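Local coordinates for protein putative NADH dehydrogenase/NAD(P)H nitroreductase (Parabacteroides distasonis, PDB 3M5K) that binds flavin mononucleotide and is probably an NAD(P)H-dependent oxidoreductase of the nitroreductase family, at residues S17-K22 and A71-E76; L61-E66 and R132-L137; W118-V121 and D126-E129. All blocks are in the same frame, centred on the assembly; numbering follows the deposited sequence.

Contact 1. Residues S17-K22 and A71-E76. With FMN (flavin mononucleotide), chain C.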
loop_
_atom_site.group_PDB
_atom_site.type_symbol
_atom_site.label_atom_id
_atom_site.label_comp_id
_atom_site.label_asym_id
_atom_site.label_seq_id
_atom_site.Cartn_x
_atom_site.Cartn_y
_atom_site.Cartn_z
ATOM N N SER A 17 -0.090 -14.346 -0.274
ATOM C CA SER A 17 1.029 -14.490 0.651
ATOM C C SER A 17 1.655 -15.883 0.404
ATOM O O SER A 17 0.940 -16.880 0.404
ATOM C CB SER A 17 0.552 -14.342 2.084
ATOM O OG SER A 17 0.237 -12.989 2.373
ATOM N N VAL A 18 2.948 -15.917 0.124
ATOM C CA VAL A 18 3.677 -17.161 -0.089
ATOM C C VAL A 18 4.675 -17.294 1.044
ATOM O O VAL A 18 5.496 -16.384 1.294
ATOM C CB VAL A 18 4.355 -17.198 -1.485
ATOM C CG1 VAL A 18 5.219 -18.488 -1.652
ATOM C CG2 VAL A 18 3.313 -17.042 -2.587
ATOM N N ARG A 19 4.589 -18.419 1.751
ATOM C CA ARG A 19 5.392 -18.684 2.954
ATOM C C ARG A 19 6.350 -19.897 2.838
ATOM O O ARG A 19 7.028 -20.231 3.819
ATOM C CB ARG A 19 4.459 -18.866 4.133
ATOM C CG ARG A 19 3.550 -17.625 4.400
ATOM C CD ARG A 19 2.752 -17.767 5.685
ATOM N NE ARG A 19 1.953 -16.587 5.993
ATOM C CZ ARG A 19 0.760 -16.333 5.459
ATOM N NH1 ARG A 19 0.217 -17.157 4.563
ATOM N NH2 ARG A 19 0.115 -15.229 5.787
ATOM N N LYS A 20 6.399 -20.522 1.658
ATOM C CA LYS A 20 7.296 -21.687 1.388
ATOM C C LYS A 20 7.985 -21.488 0.061
ATOM O O LYS A 20 7.341 -21.172 -0.930
ATOM C CB LYS A 20 6.516 -23.006 1.353
ATOM C CG LYS A 20 5.798 -23.377 2.654
ATOM C CD LYS A 20 4.817 -24.577 2.455
ATOM N N TYR A 21 9.307 -21.653 0.045
ATOM C CA TYR A 21 10.129 -21.287 -1.105
ATOM C C TYR A 21 11.030 -22.459 -1.556
ATOM O O TYR A 21 11.380 -23.342 -0.754
ATOM C CB TYR A 21 10.998 -20.060 -0.769
ATOM C CG TYR A 21 10.213 -19.028 0.020
ATOM C CD1 TYR A 21 9.226 -18.236 -0.600
ATOM C CD2 TYR A 21 10.410 -18.878 1.387
ATOM C CE1 TYR A 21 8.475 -17.307 0.146
ATOM C CE2 TYR A 21 9.665 -17.972 2.144
ATOM C CZ TYR A 21 8.693 -17.179 1.513
ATOM O OH TYR A 21 7.959 -16.313 2.312
ATOM N N LYS A 22 11.393 -22.443 -2.835
ATOM C CA LYS A 22 12.461 -23.295 -3.339
ATOM C C LYS A 22 13.766 -22.869 -2.714
ATOM O O LYS A 22 13.913 -21.749 -2.242
ATOM C CB LYS A 22 12.558 -23.178 -4.852
ATOM C CG LYS A 22 11.342 -23.716 -5.523
ATOM C CD LYS A 22 11.502 -23.720 -7.010
ATOM C CE LYS A 22 10.247 -24.261 -7.698
ATOM N NZ LYS A 22 9.769 -25.553 -7.094
ATOM N N ALA A 71 6.832 -15.181 11.799
ATOM C CA ALA A 71 7.795 -15.033 10.725
ATOM C C ALA A 71 8.826 -16.163 10.773
ATOM O O ALA A 71 9.997 -15.986 10.441
ATOM C CB ALA A 71 8.461 -13.633 10.775
ATOM N N ARG A 72 8.373 -17.365 11.124
ATOM C CA ARG A 72 9.311 -18.489 11.272
ATOM C C ARG A 72 9.908 -18.929 9.929
ATOM O O ARG A 72 10.980 -19.552 9.896
ATOM C CB ARG A 72 8.646 -19.703 11.964
ATOM C CG ARG A 72 8.032 -19.448 13.308
ATOM C CD ARG A 72 9.020 -19.058 14.371
ATOM N NE ARG A 72 8.376 -19.144 15.682
ATOM C CZ ARG A 72 8.737 -18.467 16.775
ATOM N NH1 ARG A 72 9.739 -17.603 16.759
ATOM N NH2 ARG A 72 8.055 -18.638 17.906
HETATM N N MSE A 73 9.217 -18.585 8.841
HETATM C CA MSE A 73 9.660 -18.892 7.472
HETATM C C MSE A 73 10.973 -18.211 7.070
HETATM O O MSE A 73 11.610 -18.611 6.086
HETATM C CB MSE A 73 8.547 -18.578 6.454
HETATM C CG MSE A 73 8.442 -17.124 5.979
HETATM SE SE MSE A 73 7.809 -15.977 7.395
HETATM C CE MSE A 73 5.930 -16.485 7.315
ATOM N N LEU A 74 11.396 -17.208 7.838
ATOM C CA LEU A 74 12.702 -16.567 7.626
ATOM C C LEU A 74 13.852 -17.599 7.664
ATOM O O LEU A 74 14.888 -17.404 7.044
ATOM C CB LEU A 74 12.964 -15.460 8.653
ATOM C CG LEU A 74 12.186 -14.169 8.390
ATOM C CD1 LEU A 74 12.263 -13.229 9.602
ATOM C CD2 LEU A 74 12.694 -13.494 7.116
ATOM N N LYS A 75 13.652 -18.686 8.409
ATOM C CA LYS A 75 14.650 -19.775 8.472
ATOM C C LYS A 75 14.762 -20.527 7.158
ATOM O O LYS A 75 15.786 -21.174 6.903
ATOM C CB LYS A 75 14.295 -20.756 9.590
ATOM C CG LYS A 75 15.448 -20.988 10.513
ATOM C CD LYS A 75 15.046 -21.688 11.790
ATOM C CE LYS A 75 15.850 -21.147 12.974
ATOM N NZ LYS A 75 15.467 -21.889 14.204
ATOM N N GLU A 76 13.716 -20.432 6.331
ATOM C CA GLU A 76 13.589 -21.181 5.094
ATOM C C GLU A 76 13.712 -20.339 3.823
ATOM O O GLU A 76 13.289 -20.770 2.759
ATOM C CB GLU A 76 12.244 -21.923 5.073
ATOM C CG GLU A 76 11.937 -22.707 6.357
ATOM C CD GLU A 76 13.026 -23.722 6.721
ATOM O OE1 GLU A 76 13.758 -24.196 5.809
ATOM O OE2 GLU A 76 13.155 -24.050 7.932
HETATM N N1 FMN C . 1.535 -12.995 7.533
HETATM C C2 FMN C . 2.366 -13.735 8.363
HETATM O O2 FMN C . 2.646 -14.914 8.110
HETATM N N3 FMN C . 2.904 -13.156 9.491
HETATM C C4 FMN C . 2.627 -11.862 9.874
HETATM O O4 FMN C . 3.158 -11.434 10.887
HETATM C C4A FMN C . 1.775 -11.095 9.060
HETATM N N5 FMN C . 1.430 -9.784 9.409
HETATM C C5A FMN C . 0.758 -9.009 8.469
HETATM C C6 FMN C . 0.595 -7.651 8.734
HETATM C C7 FMN C . -0.023 -6.792 7.821
HETATM C C7M FMN C . -0.101 -5.322 8.258
HETATM C C8 FMN C . -0.498 -7.316 6.568
HETATM C C8M FMN C . -1.173 -6.490 5.488
HETATM C C9 FMN C . -0.344 -8.668 6.314
HETATM C C9A FMN C . 0.288 -9.552 7.257
HETATM N N10 FMN C . 0.433 -10.950 7.029
HETATM C C10 FMN C . 1.241 -11.688 7.881
HETATM C "C1'" FMN C . -0.116 -11.653 5.813
HETATM C "C2'" FMN C . -1.619 -11.899 6.012
HETATM O "O2'" FMN C . -1.839 -13.045 6.826
HETATM C "C3'" FMN C . -2.326 -12.077 4.658
HETATM O "O3'" FMN C . -2.194 -10.917 3.850
HETATM C "C4'" FMN C . -3.787 -12.489 4.802
HETATM O "O4'" FMN C . -3.910 -13.780 5.421
HETATM C "C5'" FMN C . -4.474 -12.475 3.437
HETATM O "O5'" FMN C . -3.890 -13.431 2.568
HETATM P P FMN C . -3.228 -13.054 1.147
HETATM O O1P FMN C . -4.324 -12.417 0.302
HETATM O O2P FMN C . -2.014 -12.138 1.333
HETATM O O3P FMN C . -2.739 -14.346 0.556
HETATM O O HOH W 1 10.686 -22.574 2.363
#
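Arg-19 reaches past Met-73, a selenomethionine in this crystal, to grip the edge of the flavin. From CB, the side chain leaves with CG anti to the carbonyl carbon (chi1 -59°) and runs extended to NE. CG and CD pass the methyl CE of Met-73, with Arg-19 CD 3.8 Å from Met-73 CE; Met-73 is modelled in two conformers, so this methyl contact holds for one of them. NE then donates to FMN O2 at 2.8 Å, almost straight at 165°. At the tip NH2 gives a longer bond of 3.2 Å to FMN N1, which lies in the guanidinium plane. The two bonds hold the guanidinium against turning about its own chain, and the positive charge beside N1 and O2 would tend to stabilise a reduced, anionic flavin. A leucine here would probably leave O2 and N1 without these two donors and that charge. At the phosphate end Ser-17 donates twice, from N to FMN O3P (2.8 Å) and from OG to FMN O2P (2.6 Å). Tyr-21 turns its ring edge toward Met-73 and the carbonyl O of Glu-76, while Tyr-21 OH donates to Val-18 O at 2.7 Å, tying the loop back on itself. A water accepts from Tyr-21 N and donates to Glu-76 O, bridging the backbones. Val-18 pairs by backbone bonds with Ala-116 of strand 115-120, and Lys-20 and Lys-22 with Met-153 and Tyr-151, whereas Leu-74 of the 3-10 turn packs on helix 58-67 and strand 141-150.

Contact 2. Residues L61-E66 and R132-L137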
loop_
_atom_site.group_PDB
_atom_site.type_symbol
_atom_site.label_atom_id
_atom_site.label_comp_id
_atom_site.label_asym_id
_atom_site.label_seq_id
_atom_site.Cartn_x
_atom_site.Cartn_y
_atom_site.Cartn_z
ATOM N N LEU A 61 18.973 -13.776 9.688
ATOM C CA LEU A 61 17.687 -14.321 9.242
ATOM C C LEU A 61 17.166 -15.349 10.239
ATOM O O LEU A 61 15.985 -15.322 10.653
ATOM C CB LEU A 61 17.777 -14.930 7.850
ATOM C CG LEU A 61 17.916 -14.018 6.621
ATOM C CD1 LEU A 61 18.292 -14.831 5.360
ATOM C CD2 LEU A 61 16.636 -13.143 6.429
ATOM N N ASP A 62 18.065 -16.231 10.659
ATOM C CA ASP A 62 17.707 -17.255 11.651
ATOM C C ASP A 62 17.369 -16.675 13.035
ATOM O O ASP A 62 16.471 -17.159 13.666
ATOM C CB ASP A 62 18.850 -18.257 11.804
ATOM C CG ASP A 62 19.042 -19.145 10.590
ATOM O OD1 ASP A 62 18.179 -19.206 9.710
ATOM O OD2 ASP A 62 20.118 -19.795 10.535
ATOM N N THR A 63 18.096 -15.642 13.484
ATOM C CA THR A 63 17.866 -15.033 14.779
ATOM C C THR A 63 16.496 -14.327 14.777
ATOM O O THR A 63 15.712 -14.466 15.710
ATOM C CB THR A 63 19.010 -14.082 15.187
ATOM O OG1 THR A 63 20.238 -14.812 15.245
ATOM C CG2 THR A 63 18.714 -13.377 16.556
HETATM N N MSE A 64 16.200 -13.594 13.705
HETATM C CA MSE A 64 14.866 -13.010 13.554
HETATM C C MSE A 64 13.744 -14.049 13.516
HETATM O O MSE A 64 12.763 -13.911 14.240
HETATM C CB MSE A 64 14.843 -12.076 12.339
HETATM C CG MSE A 64 15.677 -10.808 12.605
HETATM SE SE MSE A 64 15.362 -9.502 11.112
HETATM C CE MSE A 64 16.220 -10.508 9.770
ATOM N N ALA A 65 13.905 -15.112 12.716
ATOM C CA ALA A 65 12.971 -16.244 12.725
ATOM C C ALA A 65 12.669 -16.748 14.154
ATOM O O ALA A 65 11.506 -16.924 14.517
ATOM C CB ALA A 65 13.519 -17.377 11.860
ATOM N N GLU A 66 13.714 -16.907 14.956
ATOM C CA GLU A 66 13.591 -17.490 16.290
ATOM C C GLU A 66 13.004 -16.512 17.333
ATOM O O GLU A 66 12.632 -16.918 18.452
ATOM C CB GLU A 66 14.957 -18.037 16.708
ATOM C CG GLU A 66 15.364 -19.233 15.839
ATOM C CD GLU A 66 16.831 -19.661 15.944
ATOM O OE1 GLU A 66 17.759 -18.820 15.826
ATOM O OE2 GLU A 66 17.044 -20.870 16.105
ATOM N N ARG A 132 15.173 -4.221 15.132
ATOM C CA ARG A 132 16.078 -3.110 15.344
ATOM C C ARG A 132 17.456 -3.585 15.813
ATOM O O ARG A 132 18.473 -3.083 15.359
ATOM C CB ARG A 132 15.488 -2.097 16.333
ATOM C CG ARG A 132 16.448 -1.010 16.758
ATOM C CD ARG A 132 15.870 0.028 17.708
ATOM N NE ARG A 132 14.539 0.480 17.303
ATOM C CZ ARG A 132 14.303 1.285 16.270
ATOM N NH1 ARG A 132 15.292 1.753 15.522
ATOM N NH2 ARG A 132 13.076 1.657 16.013
ATOM N N LYS A 133 17.459 -4.518 16.761
ATOM C CA LYS A 133 18.687 -5.086 17.300
ATOM C C LYS A 133 19.511 -5.780 16.223
ATOM O O LYS A 133 20.661 -5.440 16.005
ATOM C CB LYS A 133 18.358 -6.077 18.428
ATOM C CG LYS A 133 19.589 -6.818 18.994
ATOM C CD LYS A 133 20.594 -5.830 19.559
ATOM N N GLU A 134 18.911 -6.749 15.547
ATOM C CA GLU A 134 19.642 -7.573 14.578
ATOM C C GLU A 134 20.142 -6.768 13.368
ATOM O O GLU A 134 21.121 -7.139 12.733
ATOM C CB GLU A 134 18.790 -8.734 14.084
ATOM C CG GLU A 134 18.511 -9.823 15.128
ATOM C CD GLU A 134 19.795 -10.361 15.733
ATOM O OE1 GLU A 134 20.623 -10.836 14.908
ATOM O OE2 GLU A 134 19.955 -10.203 16.984
ATOM N N LEU A 135 19.473 -5.661 13.041
ATOM C CA LEU A 135 19.847 -4.898 11.847
ATOM C C LEU A 135 20.474 -3.558 12.194
ATOM O O LEU A 135 20.763 -2.750 11.302
ATOM C CB LEU A 135 18.610 -4.726 10.955
ATOM C CG LEU A 135 17.985 -6.038 10.451
ATOM C CD1 LEU A 135 16.738 -5.749 9.559
ATOM C CD2 LEU A 135 19.011 -6.902 9.736
ATOM N N ARG A 136 20.685 -3.308 13.475
ATOM C CA ARG A 136 21.345 -2.080 13.948
ATOM C C ARG A 136 20.662 -0.827 13.375
ATOM O O ARG A 136 21.305 0.113 12.908
ATOM C CB ARG A 136 22.870 -2.115 13.657
ATOM C CG ARG A 136 23.594 -3.216 14.412
ATOM C CD ARG A 136 24.985 -3.517 13.841
ATOM N NE ARG A 136 24.928 -3.744 12.404
ATOM C CZ ARG A 136 24.474 -4.841 11.825
ATOM N NH1 ARG A 136 24.077 -5.882 12.535
ATOM N NH2 ARG A 136 24.443 -4.905 10.498
ATOM N N LEU A 137 19.335 -0.809 13.464
ATOM C CA LEU A 137 18.555 0.330 12.979
ATOM C C LEU A 137 18.621 1.487 13.949
ATOM O O LEU A 137 18.317 1.315 15.125
ATOM C CB LEU A 137 17.075 -0.062 12.744
ATOM C CG LEU A 137 16.894 -1.205 11.746
ATOM C CD1 LEU A 137 15.374 -1.522 11.581
ATOM C CD2 LEU A 137 17.576 -0.991 10.374
HETATM O O HOH W 2 22.482 -12.799 15.604
#
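Glu-134 lies across Thr-63 at about a right angle and alongside Met-64, so its carboxylate and its stem make different contacts. The van der Waals part is tight at the threonine: CG2 of Thr-63 is 3.3 Å from CD of Glu-134 and 3.4 Å from Glu-134 OE2. Thr-63 CG2 is anti to its own backbone N, which leaves OG1 beside that N and able to bond to Lys-59 O one turn back in the helix. Among the apolar contacts, the stems of Met-64 (selenomethionine) and Glu-134 run past each other in opposite directions, with the CG atoms of Met-64 and Glu-134 3.9 Å apart. With chi2 of Met-64 near anti (-171°), SE is carried out to 4.3 Å from CD1 of Leu-135. The polar link is indirect: one water donates to Thr-63 OG1 (3.0 Å) and to Glu-134 OE1 (2.8 Å). Past the contact the chain leaves its helix at Arg-136 in a Schellman motif, and Arg-132 NH1 donates to Leu-137 O from above the carbonyl plane. Helices 58-67 and 125-135 thus meet over the sheet, where Met-64 and Leu-135 both rest on Val-55 of strand 50-55; next to them Leu-135 and Arg-136 also meet the C-terminal arm of the second subunit at Asn-170.

Contact 3. Residues W118-V121 and D126-E129. With FMN (flavin mononucleotide), chain C.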
loop_
_atom_site.group_PDB
_atom_site.type_symbol
_atom_site.label_atom_id
_atom_site.label_comp_id
_atom_site.label_asym_id
_atom_site.label_seq_id
_atom_site.Cartn_x
_atom_site.Cartn_y
_atom_site.Cartn_z
ATOM N N TRP A 118 4.086 -10.307 3.557
ATOM C CA TRP A 118 4.254 -9.188 4.484
ATOM C C TRP A 118 4.114 -9.731 5.917
ATOM O O TRP A 118 3.043 -10.215 6.285
ATOM C CB TRP A 118 3.170 -8.168 4.176
ATOM C CG TRP A 118 3.069 -6.953 5.048
ATOM C CD1 TRP A 118 3.311 -6.843 6.407
ATOM C CD2 TRP A 118 2.575 -5.682 4.625
ATOM N NE1 TRP A 118 3.037 -5.568 6.821
ATOM C CE2 TRP A 118 2.581 -4.836 5.746
ATOM C CE3 TRP A 118 2.128 -5.182 3.387
ATOM C CZ2 TRP A 118 2.159 -3.490 5.672
ATOM C CZ3 TRP A 118 1.698 -3.838 3.321
ATOM C CH2 TRP A 118 1.717 -3.032 4.457
ATOM N N THR A 119 5.189 -9.682 6.697
ATOM C CA THR A 119 5.123 -10.055 8.122
ATOM C C THR A 119 5.314 -8.803 8.954
ATOM O O THR A 119 6.261 -8.041 8.747
ATOM C CB THR A 119 6.089 -11.206 8.536
ATOM O OG1 THR A 119 7.447 -10.751 8.625
ATOM C CG2 THR A 119 5.968 -12.397 7.514
ATOM N N ALA A 120 4.413 -8.602 9.899
ATOM C CA ALA A 120 4.375 -7.345 10.641
ATOM C C ALA A 120 5.541 -7.201 11.602
ATOM O O ALA A 120 5.963 -8.183 12.218
ATOM C CB ALA A 120 3.056 -7.212 11.416
ATOM N N VAL A 121 6.047 -5.974 11.745
ATOM C CA VAL A 121 6.957 -5.628 12.829
ATOM C C VAL A 121 6.277 -4.554 13.695
ATOM O O VAL A 121 5.630 -4.861 14.703
ATOM C CB VAL A 121 8.368 -5.265 12.288
ATOM C CG1 VAL A 121 9.298 -4.887 13.417
ATOM C CG2 VAL A 121 8.938 -6.432 11.461
ATOM N N ASP A 126 7.736 -5.855 20.793
ATOM C CA ASP A 126 8.656 -7.012 20.862
ATOM C C ASP A 126 9.256 -7.380 19.501
ATOM O O ASP A 126 10.461 -7.697 19.396
ATOM C CB ASP A 126 8.008 -8.211 21.534
ATOM C CG ASP A 126 6.778 -8.688 20.835
ATOM O OD1 ASP A 126 5.913 -7.886 20.435
ATOM O OD2 ASP A 126 6.694 -9.909 20.679
ATOM N N ARG A 127 8.464 -7.215 18.446
ATOM C CA ARG A 127 8.957 -7.457 17.101
ATOM C C ARG A 127 9.908 -6.344 16.685
ATOM O O ARG A 127 10.950 -6.620 16.082
ATOM C CB ARG A 127 7.807 -7.602 16.116
ATOM C CG ARG A 127 6.745 -8.615 16.528
ATOM C CD ARG A 127 5.839 -8.963 15.330
ATOM N NE ARG A 127 4.558 -9.498 15.786
ATOM C CZ ARG A 127 3.526 -9.836 15.004
ATOM N NH1 ARG A 127 3.598 -9.718 13.682
ATOM N NH2 ARG A 127 2.400 -10.303 15.559
ATOM N N ILE A 128 9.561 -5.096 17.015
ATOM C CA ILE A 128 10.417 -3.969 16.717
ATOM C C ILE A 128 11.791 -4.163 17.385
ATOM O O ILE A 128 12.843 -3.898 16.771
ATOM C CB ILE A 128 9.769 -2.602 17.160
ATOM C CG1 ILE A 128 8.470 -2.299 16.342
ATOM C CG2 ILE A 128 10.804 -1.434 17.082
ATOM C CD1 ILE A 128 7.536 -1.257 17.051
ATOM N N GLU A 129 11.784 -4.561 18.670
ATOM C CA GLU A 129 13.052 -4.753 19.399
ATOM C C GLU A 129 14.037 -5.665 18.688
ATOM O O GLU A 129 15.193 -5.292 18.488
ATOM C CB GLU A 129 12.789 -5.264 20.809
ATOM C CG GLU A 129 13.991 -5.270 21.725
ATOM C CD GLU A 129 14.985 -6.361 21.449
ATOM O OE1 GLU A 129 14.586 -7.505 21.145
ATOM O OE2 GLU A 129 16.190 -6.057 21.566
HETATM N N1 FMN C . 1.535 -12.995 7.533
HETATM C C2 FMN C . 2.366 -13.735 8.363
HETATM O O2 FMN C . 2.646 -14.914 8.110
HETATM N N3 FMN C . 2.904 -13.156 9.491
HETATM C C4 FMN C . 2.627 -11.862 9.874
HETATM O O4 FMN C . 3.158 -11.434 10.887
HETATM C C4A FMN C . 1.775 -11.095 9.060
HETATM N N5 FMN C . 1.430 -9.784 9.409
HETATM C C5A FMN C . 0.758 -9.009 8.469
HETATM C C6 FMN C . 0.595 -7.651 8.734
HETATM C C7 FMN C . -0.023 -6.792 7.821
HETATM C C7M FMN C . -0.101 -5.322 8.258
HETATM C C8 FMN C . -0.498 -7.316 6.568
HETATM C C8M FMN C . -1.173 -6.490 5.488
HETATM C C9 FMN C . -0.344 -8.668 6.314
HETATM C C9A FMN C . 0.288 -9.552 7.257
HETATM N N10 FMN C . 0.433 -10.950 7.029
HETATM C C10 FMN C . 1.241 -11.688 7.881
HETATM C "C1'" FMN C . -0.116 -11.653 5.813
HETATM C "C2'" FMN C . -1.619 -11.899 6.012
HETATM O "O2'" FMN C . -1.839 -13.045 6.826
HETATM C "C3'" FMN C . -2.326 -12.077 4.658
HETATM O "O3'" FMN C . -2.194 -10.917 3.850
HETATM C "C4'" FMN C . -3.787 -12.489 4.802
HETATM O "O4'" FMN C . -3.910 -13.780 5.421
HETATM C "C5'" FMN C . -4.474 -12.475 3.437
HETATM O "O5'" FMN C . -3.890 -13.431 2.568
HETATM P P FMN C . -3.228 -13.054 1.147
HETATM O O1P FMN C . -4.324 -12.417 0.302
HETATM O O2P FMN C . -2.014 -12.138 1.333
HETATM O O3P FMN C . -2.739 -14.346 0.556
#
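Arg-127 NH1 donates to Ala-120 O at 3.2 Å, closing the turn from strand 115-120 to helix 125-135 at the FMN pocket of a nitroreductase-type fold. The bond is straight at the donor (166°), and the oxygen lies in the guanidinium plane, but NH1 stands above the plane of the carbonyl it meets. The same NH1 makes a weak bond to FMN O4, which also accepts from Ala-120 N at 3.3 Å, so strand and helix share one flavin oxygen. Trp-118 sets a face against the dimethylbenzene end: FMN C8M is centred 3.9 Å above the indole, and NE1 of Trp-118 comes to 3.4 Å from FMN C7. At the pyrimidine end Thr-119 CG2 lies 3.7 Å from FMN N3. In the next shell, Tyr-124 makes a cation-pi contact with Arg-127, whose NH2 also bonds to an unidentified small ligand and whose chain packs on Phe-70. Thr-119 is held by its OG1 bond to Val-146 O and by backbone pairing with the same residue of strand 141-150. Trp-118 is backed by Ser-99, Ser-102 and Leu-106 of helix 94-111 and by Pro-42 of the second subunit. Behind the arginine, Val-121 CG1, anti to its backbone N (chi1 179°), presses 3.6 Å from Ile-128 CA and 4.0 Å from Ile-128 CG1.

Overall arrangement
All three are partly buried; contact 3 lies nearest the chain's centre (about 11 Å between centres), then contact 1 (about 13 Å) and contact 2 (about 16 Å). Contacts 1 and 3 line the flavin: the first with charged and hydroxyl donors for the phosphate and the N1/O2 edge, the third with backbone N, arginine and indole around O4 and the benzene end. They touch where Met-73 and Ala-71 pack on Thr-119. Contact 2, with the side chain of Met-64 about 12 Å from FMN, joins two helices by van der Waals packing and a water. It shares helix 125-135 with contact 3 and is tied to contact 1 by the salt bridge between Lys-75 and Glu-66.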